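Local coordinates for DNA/pantothenate metabolism flavoprotein (Streptomyces sparsogenes DSM 40356, PDB 7CFU), which binds flavin mononucleotide and, as an FMN-dependent cysteine decarboxylase, probably oxidatively decarboxylates a C-terminal cysteine of a peptide substrate, at residues V40-V50 with F187-L195; T135-W146 with L158-P168. All blocks are in the same frame, centred on the assembly; numbering follows the deposited sequence.

Interaction 1: V40-V50 with F187-L195; sequences VNAWLRGTVGV and FQSAISTAL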
# COMPACT_ATOMS: atom_id res chain seq x y z
N VAL A 40 32.26 20.30 -2.04
CA VAL A 40 31.96 21.73 -2.18
C VAL A 40 31.50 22.31 -0.85
O VAL A 40 31.83 23.45 -0.50
CB VAL A 40 30.91 21.96 -3.29
CG1 VAL A 40 30.49 23.42 -3.34
CG2 VAL A 40 31.47 21.53 -4.64
N ASN A 41 30.74 21.53 -0.08
CA ASN A 41 30.26 22.02 1.21
C ASN A 41 31.42 22.26 2.17
O ASN A 41 31.45 23.28 2.86
CB ASN A 41 29.26 21.02 1.80
CG ASN A 41 28.68 21.49 3.11
OD1 ASN A 41 27.96 22.49 3.15
ND2 ASN A 41 28.97 20.77 4.18
N ALA A 42 32.40 21.35 2.19
CA ALA A 42 33.58 21.53 3.04
C ALA A 42 34.37 22.76 2.61
O ALA A 42 34.88 23.50 3.46
CB ALA A 42 34.46 20.29 2.99
N TRP A 43 34.50 22.99 1.30
CA TRP A 43 35.18 24.20 0.82
C TRP A 43 34.45 25.46 1.25
O TRP A 43 35.07 26.44 1.66
CB TRP A 43 35.32 24.16 -0.70
CG TRP A 43 35.83 25.46 -1.27
CD1 TRP A 43 37.11 25.92 -1.24
CD2 TRP A 43 35.06 26.46 -1.95
NE1 TRP A 43 37.19 27.14 -1.86
CE2 TRP A 43 35.94 27.50 -2.30
CE3 TRP A 43 33.71 26.58 -2.30
CZ2 TRP A 43 35.52 28.64 -2.99
CZ3 TRP A 43 33.29 27.72 -2.98
CH2 TRP A 43 34.20 28.73 -3.31
N LEU A 44 33.11 25.44 1.15
CA LEU A 44 32.33 26.61 1.53
C LEU A 44 32.47 26.91 3.02
O LEU A 44 32.55 28.07 3.42
CB LEU A 44 30.86 26.40 1.15
CG LEU A 44 30.50 26.54 -0.33
CD1 LEU A 44 29.13 25.94 -0.62
CD2 LEU A 44 30.54 28.00 -0.73
N ARG A 45 32.48 25.87 3.85
CA ARG A 45 32.54 26.09 5.29
C ARG A 45 33.97 26.28 5.79
O ARG A 45 34.26 27.24 6.51
CB ARG A 45 31.87 24.93 6.02
CG ARG A 45 30.38 24.90 5.81
CD ARG A 45 29.72 23.85 6.66
NE ARG A 45 28.27 23.98 6.57
CZ ARG A 45 27.56 24.82 7.32
NH1 ARG A 45 28.18 25.58 8.22
NH2 ARG A 45 26.25 24.90 7.17
N GLY A 46 34.88 25.38 5.40
CA GLY A 46 36.22 25.37 5.97
C GLY A 46 37.20 26.33 5.34
O GLY A 46 38.22 26.65 5.96
N THR A 47 36.92 26.81 4.12
CA THR A 47 37.81 27.73 3.41
C THR A 47 37.19 29.10 3.21
O THR A 47 37.84 30.11 3.48
CB THR A 47 38.20 27.14 2.04
OG1 THR A 47 38.91 25.90 2.22
CG2 THR A 47 39.08 28.11 1.27
N VAL A 48 35.94 29.17 2.75
CA VAL A 48 35.32 30.47 2.52
C VAL A 48 34.74 31.06 3.80
O VAL A 48 34.71 32.29 3.95
CB VAL A 48 34.24 30.34 1.43
CG1 VAL A 48 33.66 31.69 1.08
CG2 VAL A 48 34.81 29.66 0.21
N GLY A 49 34.29 30.22 4.72
CA GLY A 49 33.74 30.70 5.97
C GLY A 49 32.25 30.97 5.98
O GLY A 49 31.77 31.66 6.89
N VAL A 50 31.50 30.45 5.01
CA VAL A 50 30.05 30.62 5.03
C VAL A 50 29.45 29.78 6.15
O VAL A 50 29.88 28.64 6.39
CB VAL A 50 29.43 30.24 3.67
CG1 VAL A 50 27.95 30.57 3.66
CG2 VAL A 50 30.15 30.95 2.54
N PHE A 187 34.13 27.10 -10.47
CA PHE A 187 33.06 27.80 -9.79
C PHE A 187 33.56 28.62 -8.61
O PHE A 187 32.86 29.54 -8.18
CB PHE A 187 32.00 26.81 -9.30
CG PHE A 187 32.55 25.74 -8.39
CD1 PHE A 187 32.71 25.98 -7.03
CD2 PHE A 187 32.90 24.50 -8.88
CE1 PHE A 187 33.22 25.00 -6.19
CE2 PHE A 187 33.40 23.51 -8.05
CZ PHE A 187 33.56 23.76 -6.70
N GLN A 188 34.74 28.28 -8.06
CA GLN A 188 35.20 28.93 -6.84
C GLN A 188 35.30 30.44 -7.00
O GLN A 188 34.89 31.20 -6.12
CB GLN A 188 36.54 28.34 -6.40
CG GLN A 188 36.47 26.86 -6.09
CD GLN A 188 37.67 26.37 -5.30
OE1 GLN A 188 38.65 27.10 -5.13
NE2 GLN A 188 37.60 25.14 -4.81
N SER A 189 35.82 30.90 -8.14
CA SER A 189 35.92 32.33 -8.39
C SER A 189 34.54 32.98 -8.50
O SER A 189 34.31 34.06 -7.94
CB SER A 189 36.73 32.57 -9.67
OG SER A 189 36.73 33.94 -10.03
N ALA A 190 33.62 32.33 -9.20
CA ALA A 190 32.28 32.89 -9.37
C ALA A 190 31.53 32.96 -8.05
O ALA A 190 30.86 33.96 -7.77
CB ALA A 190 31.49 32.07 -10.39
N ILE A 191 31.62 31.91 -7.23
CA ILE A 191 30.90 31.91 -5.96
C ILE A 191 31.49 32.95 -5.01
O ILE A 191 30.74 33.67 -4.34
CB ILE A 191 30.88 30.50 -5.35
CG1 ILE A 191 30.01 29.57 -6.20
CG2 ILE A 191 30.39 30.54 -3.92
CD1 ILE A 191 29.95 28.14 -5.67
N SER A 192 32.82 33.02 -4.92
CA SER A 192 33.47 34.02 -4.07
C SER A 192 33.01 35.43 -4.45
O SER A 192 32.69 36.25 -3.58
CB SER A 192 34.99 33.92 -4.19
OG SER A 192 35.46 32.64 -3.81
N THR A 193 32.97 35.72 -5.75
CA THR A 193 32.48 37.01 -6.23
C THR A 193 31.05 37.26 -5.75
O THR A 193 30.73 38.36 -5.27
CB THR A 193 32.55 37.04 -7.76
OG1 THR A 193 33.91 36.84 -8.18
CG2 THR A 193 32.04 38.36 -8.30
N ALA A 194 30.19 36.25 -5.88
CA ALA A 194 28.79 36.40 -5.45
C ALA A 194 28.68 36.61 -3.95
O ALA A 194 27.88 37.43 -3.49
CB ALA A 194 27.99 35.17 -5.88
N LEU A 195 29.46 35.86 -3.16
CA LEU A 195 29.41 36.04 -1.70
C LEU A 195 29.88 37.43 -1.29
O LEU A 195 29.30 38.03 -0.37
CB LEU A 195 30.25 34.96 -1.02
CG LEU A 195 29.70 33.54 -1.22
CD1 LEU A 195 30.69 32.49 -0.78
CD2 LEU A 195 28.39 33.39 -0.45
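W43 reaches out from helix 40-48 and lodges among F187, Q188, I191 and S192 as a knob in a hole, joining two helices that lie on one side of the parallel sheet of this Rossmann-like flavoprotein fold. At their closest the axes of the two helical segments are 12.4 Å apart, a wide gap that the indole spans because its CG stands anti to the backbone N (chi1 171°).

Contacts to flat groups come first. The Q188 amide stacks on one indole face, its plane only 14° from that of the ring, with CD 3.6 Å from W43 NE1. Nearer the backbone, Q188 CG makes a CH-pi contact, 4.0 Å from the centroid of the six-membered ring. V48 CG2, from the same helix as the tryptophan, lies against the opposite face. F187 completes a T-shaped pair, its edge toward the W43 face, with ring centroids 5.9 Å apart and planes at 80°. With W43 cut back to alanine, the Q188 amide and the F187 edge would probably lose their aromatic partner and a gap would open between the helices.

The remaining contacts are apolar. V40 CG2 touches F187 CZ at 3.7 Å, and the L44 and I191 side chains cross at about a right angle, CD2 against CG2. L195 CD1 meets both V48 CG1 (3.6 Å) and V50 CG2 (3.7 Å). Beneath this layer, L44 rests on L24 and W26, while I191 rests on V103.

No hydrogen bond crosses the interface. S192 OG, beside the indole edge at CZ2, instead donates to Q188 O at 2.8 Å, from the face of that carbonyl opposite S192 N.

Interaction 2: T135-W146 with L158-P168; sequences TVIAPVMNAAMW and LREDGYRIVEP. With FMN (flavin mononucleotide), chain Y.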
# COMPACT_ATOMS: atom_id res chain seq x y z
N THR A 135 23.32 35.30 -8.38
CA THR A 135 23.05 33.90 -8.68
C THR A 135 24.14 33.33 -9.58
O THR A 135 24.46 33.90 -10.62
CB THR A 135 21.68 33.73 -9.35
OG1 THR A 135 20.67 34.29 -8.50
CG2 THR A 135 21.37 32.26 -9.60
N VAL A 136 24.68 32.18 -9.18
CA VAL A 136 25.69 31.45 -9.94
C VAL A 136 25.11 30.11 -10.35
O VAL A 136 24.61 29.36 -9.50
CB VAL A 136 26.97 31.25 -9.12
CG1 VAL A 136 27.97 30.39 -9.87
CG2 VAL A 136 27.58 32.61 -8.72
N ILE A 137 25.20 29.79 -11.64
CA ILE A 137 24.71 28.53 -12.21
C ILE A 137 25.91 27.79 -12.79
O ILE A 137 26.61 28.32 -13.67
CB ILE A 137 23.63 28.77 -13.28
CG1 ILE A 137 22.46 29.55 -12.69
CG2 ILE A 137 23.18 27.48 -13.94
CD1 ILE A 137 21.46 30.01 -13.73
N ALA A 138 26.13 26.56 -12.33
CA ALA A 138 27.27 25.74 -12.74
C ALA A 138 26.75 24.47 -13.40
O ALA A 138 26.65 23.42 -12.75
CB ALA A 138 28.19 25.42 -11.57
N PRO A 139 26.43 24.53 -14.69
CA PRO A 139 25.88 23.36 -15.38
C PRO A 139 26.94 22.29 -15.63
O PRO A 139 28.12 22.59 -15.78
CB PRO A 139 25.36 23.93 -16.70
CG PRO A 139 26.19 25.16 -16.93
CD PRO A 139 26.46 25.73 -15.56
N VAL A 140 26.49 21.04 -15.64
CA VAL A 140 27.33 19.90 -16.00
C VAL A 140 26.56 18.98 -16.92
O VAL A 140 25.39 18.66 -16.67
CB VAL A 140 27.82 19.13 -14.76
CG1 VAL A 140 28.73 17.99 -15.18
CG2 VAL A 140 28.54 20.07 -13.80
N MET A 141 27.22 18.52 -17.98
CA MET A 141 26.65 17.61 -18.97
C MET A 141 27.79 17.20 -19.90
O MET A 141 28.86 17.81 -19.89
CB MET A 141 25.52 18.26 -19.77
CG MET A 141 25.98 19.36 -20.73
SD MET A 141 24.64 20.44 -21.27
CE MET A 141 24.47 21.46 -19.82
N ASN A 142 27.55 16.16 -20.69
CA ASN A 142 28.62 15.72 -21.58
C ASN A 142 28.69 16.64 -22.80
O ASN A 142 27.86 17.54 -22.98
CB ASN A 142 28.47 14.23 -21.94
CG ASN A 142 27.35 13.95 -22.93
OD1 ASN A 142 26.78 14.84 -23.56
ND2 ASN A 142 27.03 12.67 -23.07
N ALA A 143 29.68 16.39 -23.66
CA ALA A 143 29.99 17.32 -24.74
C ALA A 143 28.89 17.37 -25.79
O ALA A 143 28.59 18.44 -26.33
CB ALA A 143 31.32 16.94 -25.39
N ALA A 144 28.27 16.23 -26.08
CA ALA A 144 27.18 16.22 -27.07
C ALA A 144 26.03 17.12 -26.62
O ALA A 144 25.46 17.86 -27.43
CB ALA A 144 26.70 14.80 -27.31
N MET A 145 25.66 17.05 -25.33
CA MET A 145 24.55 17.85 -24.81
C MET A 145 24.92 19.34 -24.76
O MET A 145 24.12 20.20 -25.15
CB MET A 145 24.17 17.35 -23.40
CG MET A 145 23.77 15.87 -23.35
SD MET A 145 23.70 15.18 -21.67
CE MET A 145 22.33 16.12 -20.99
N TRP A 146 26.12 19.66 -24.29
CA TRP A 146 26.55 21.05 -24.20
C TRP A 146 26.60 21.72 -25.58
O TRP A 146 26.38 22.93 -25.68
CB TRP A 146 27.92 21.11 -23.53
CG TRP A 146 28.43 22.51 -23.31
CD1 TRP A 146 29.48 23.11 -23.96
CD2 TRP A 146 27.94 23.47 -22.36
NE1 TRP A 146 29.66 24.38 -23.48
CE2 TRP A 146 28.73 24.63 -22.50
CE3 TRP A 146 26.91 23.46 -21.42
CZ2 TRP A 146 28.52 25.78 -21.73
CZ3 TRP A 146 26.70 24.60 -20.65
CH2 TRP A 146 27.50 25.74 -20.81
N LEU A 158 20.25 33.10 -20.28
CA LEU A 158 20.46 33.29 -18.85
C LEU A 158 21.50 34.37 -18.58
O LEU A 158 21.37 35.14 -17.62
CB LEU A 158 20.87 31.97 -18.19
CG LEU A 158 19.77 30.93 -18.02
CD1 LEU A 158 20.37 29.56 -17.73
CD2 LEU A 158 18.84 31.37 -16.91
N ARG A 159 22.56 34.41 -19.39
CA ARG A 159 23.56 35.47 -19.24
C ARG A 159 22.95 36.84 -19.52
O ARG A 159 23.23 37.81 -18.79
CB ARG A 159 24.75 35.19 -20.15
CG ARG A 159 25.64 34.08 -19.63
CD ARG A 159 26.77 33.76 -20.59
NE ARG A 159 27.75 32.87 -19.98
CZ ARG A 159 28.43 31.95 -20.65
NH1 ARG A 159 28.23 31.80 -21.95
NH2 ARG A 159 29.30 31.18 -20.02
N GLU A 160 22.13 36.95 -20.56
CA GLU A 160 21.45 38.21 -20.84
C GLU A 160 20.51 38.59 -19.70
O GLU A 160 20.30 39.79 -19.44
CB GLU A 160 20.72 38.12 -22.17
CG GLU A 160 21.68 37.93 -23.36
CD GLU A 160 20.98 37.81 -24.71
OE1 GLU A 160 19.75 37.97 -24.77
OE2 GLU A 160 21.68 37.55 -25.71
N ASP A 161 19.96 37.61 -19.00
CA ASP A 161 19.08 37.88 -17.88
C ASP A 161 19.84 38.21 -16.60
O ASP A 161 19.20 38.49 -15.58
CB ASP A 161 18.14 36.69 -17.65
CG ASP A 161 17.11 36.56 -18.74
OD1 ASP A 161 16.97 37.51 -19.55
OD2 ASP A 161 16.45 35.49 -18.82
N GLY A 162 21.17 38.19 -16.62
CA GLY A 162 21.96 38.55 -15.46
C GLY A 162 22.52 37.40 -14.65
O GLY A 162 23.12 37.65 -13.60
N TYR A 163 22.37 36.16 -15.11
CA TYR A 163 22.89 35.02 -14.38
C TYR A 163 24.34 34.76 -14.78
O TYR A 163 24.72 34.90 -15.94
CB TYR A 163 22.02 33.78 -14.63
CG TYR A 163 20.63 33.90 -14.02
CD1 TYR A 163 20.41 33.60 -12.68
CD2 TYR A 163 19.56 34.36 -14.78
CE1 TYR A 163 19.15 33.73 -12.11
CE2 TYR A 163 18.29 34.50 -14.21
CZ TYR A 163 18.10 34.18 -12.88
OH TYR A 163 16.85 34.31 -12.32
N ARG A 164 25.15 34.40 -13.78
CA ARG A 164 26.55 34.01 -13.99
C ARG A 164 26.62 32.51 -14.25
O ARG A 164 26.27 31.71 -13.38
CB ARG A 164 27.37 34.40 -12.77
CG ARG A 164 28.84 33.97 -12.74
CD ARG A 164 29.77 34.77 -13.64
NE ARG A 164 31.17 34.46 -13.36
CZ ARG A 164 31.85 33.44 -13.89
NH1 ARG A 164 31.27 32.62 -14.75
NH2 ARG A 164 33.11 33.25 -13.54
N ILE A 165 27.06 32.14 -15.44
CA ILE A 165 27.16 30.75 -15.85
C ILE A 165 28.62 30.32 -15.78
O ILE A 165 29.49 30.93 -16.40
CB ILE A 165 26.60 30.55 -17.27
CG1 ILE A 165 25.18 31.10 -17.35
CG2 ILE A 165 26.65 29.07 -17.66
CD1 ILE A 165 24.19 30.39 -16.46
N VAL A 166 28.88 29.25 -15.03
CA VAL A 166 30.20 28.63 -14.97
C VAL A 166 30.16 27.44 -15.91
O VAL A 166 29.55 26.41 -15.59
CB VAL A 166 30.58 28.20 -13.55
CG1 VAL A 166 31.94 27.49 -13.57
CG2 VAL A 166 30.60 29.40 -12.62
N GLU A 167 30.80 27.57 -17.07
CA GLU A 167 30.74 26.54 -18.09
C GLU A 167 31.45 25.28 -17.61
O GLU A 167 32.45 25.36 -16.89
CB GLU A 167 31.38 27.05 -19.38
CG GLU A 167 30.70 28.29 -19.92
CD GLU A 167 31.20 28.68 -21.29
OE1 GLU A 167 32.01 27.92 -21.87
OE2 GLU A 167 30.78 29.75 -21.79
N PRO A 168 30.96 24.10 -17.99
CA PRO A 168 31.60 22.87 -17.53
C PRO A 168 32.94 22.62 -18.22
O PRO A 168 33.26 23.21 -19.26
CB PRO A 168 30.59 21.79 -17.90
CG PRO A 168 29.85 22.36 -19.05
CD PRO A 168 29.75 23.84 -18.78
N1 FMN Y . 21.72 15.54 -17.08
C2 FMN Y . 22.56 16.61 -17.29
O2 FMN Y . 22.15 17.57 -17.91
N3 FMN Y . 23.85 16.59 -16.79
C4 FMN Y . 24.30 15.49 -16.09
O4 FMN Y . 25.45 15.48 -15.65
C4A FMN Y . 23.45 14.41 -15.89
N5 FMN Y . 23.88 13.31 -15.18
C5A FMN Y . 23.03 12.25 -14.97
C6 FMN Y . 23.48 11.15 -14.26
C7 FMN Y . 22.63 10.07 -14.04
C7M FMN Y . 23.12 8.88 -13.26
C8 FMN Y . 21.33 10.09 -14.54
C8M FMN Y . 20.43 8.91 -14.30
C9 FMN Y . 20.88 11.20 -15.26
C9A FMN Y . 21.73 12.28 -15.47
N10 FMN Y . 21.31 13.38 -16.19
C10 FMN Y . 22.16 14.45 -16.38
C1' FMN Y . 19.92 13.45 -16.74
C2' FMN Y . 19.07 14.25 -15.77
O2' FMN Y . 19.10 13.64 -14.48
C3' FMN Y . 17.65 14.37 -16.32
O3' FMN Y . 17.66 15.24 -17.44
C4' FMN Y . 16.63 14.84 -15.27
O4' FMN Y . 15.34 14.90 -15.86
C5' FMN Y . 16.99 16.21 -14.73
O5' FMN Y . 16.17 16.50 -13.62
P FMN Y . 16.34 17.87 -12.80
O1P FMN Y . 14.98 18.32 -12.31
O2P FMN Y . 17.32 17.61 -11.70
O3P FMN Y . 16.89 18.98 -13.67
O HOH W 1 21.81 37.31 -10.51
O HOH W 2 30.05 23.93 -14.67
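I137 and R164 tie strand 135-139 to the short edge strand 164-165: I137 N donates to R164 O at 2.8 Å, almost straight (176°). I137 O then accepts from V166 N at 2.8 Å, and R164 N makes a longer bond of 3.3 Å to T135 O, giving the alternating ladder of a parallel pair. Where the chains leave the ladder, one water donates to both P139 O and V166 O, bridging the strands.

Apolar contacts lie on both sheet faces. On one, I137 and I165 run side by side, I165 CD1 against I137 CB, and the I137 CD1 methyl also meets L158 and Y163. On the other, V136 CG1 packs on V166 CG2. T135 CG2 sits in plane at the edge of the Y163 ring, 3.5 Å from CD1, while T135 OG1 bonds back to C133 O.

A second aromatic contact lies at the far end. With CG anti to its backbone N (chi1 -177°), W146 extends its ring to P168, whose CD stands 3.5 Å from the centroid of the six-membered ring, 10° off the normal, a CH-pi contact. E167 CG grazes CZ2, and its carboxylate forms a salt bridge with R159.

Flavin contacts come from the end of the strand and the helix that follows. FMN N3 donates to V140 O at 2.6 Å, and M145 CE approaches O2. N142 OD1 caps the start of the helix carrying M145 by accepting from M145 N. Strand, helix 149-160 and strand together make a beta-alpha-beta crossover, with the cofactor at the C-terminal end of a strand, as is characteristic of Rossmann-like flavoproteins.

In the fold
Helix 187-199, half of interaction 1, also packs on interaction 2: it follows strand 164-165 in the chain and returns to pack beside helix 40-48, so interaction 2 is nested inside the loop that interaction 1 closes. Their centres lie about 18 Å apart, yet they touch through A190, whose CB sits 3.6 Å from V166 CG2 and whose O lies 3.7 Å from V136 CG2. One side of this helix lies on the sheet, over V136 and V166, while another faces W43. Only interaction 2 holds flavin-pocket residues (V140, M141, M145); in interaction 1 the F187 side chain remains about 14 Å from a bound FMN. A120 O of a second subunit also hydrogen-bonds the cofactor.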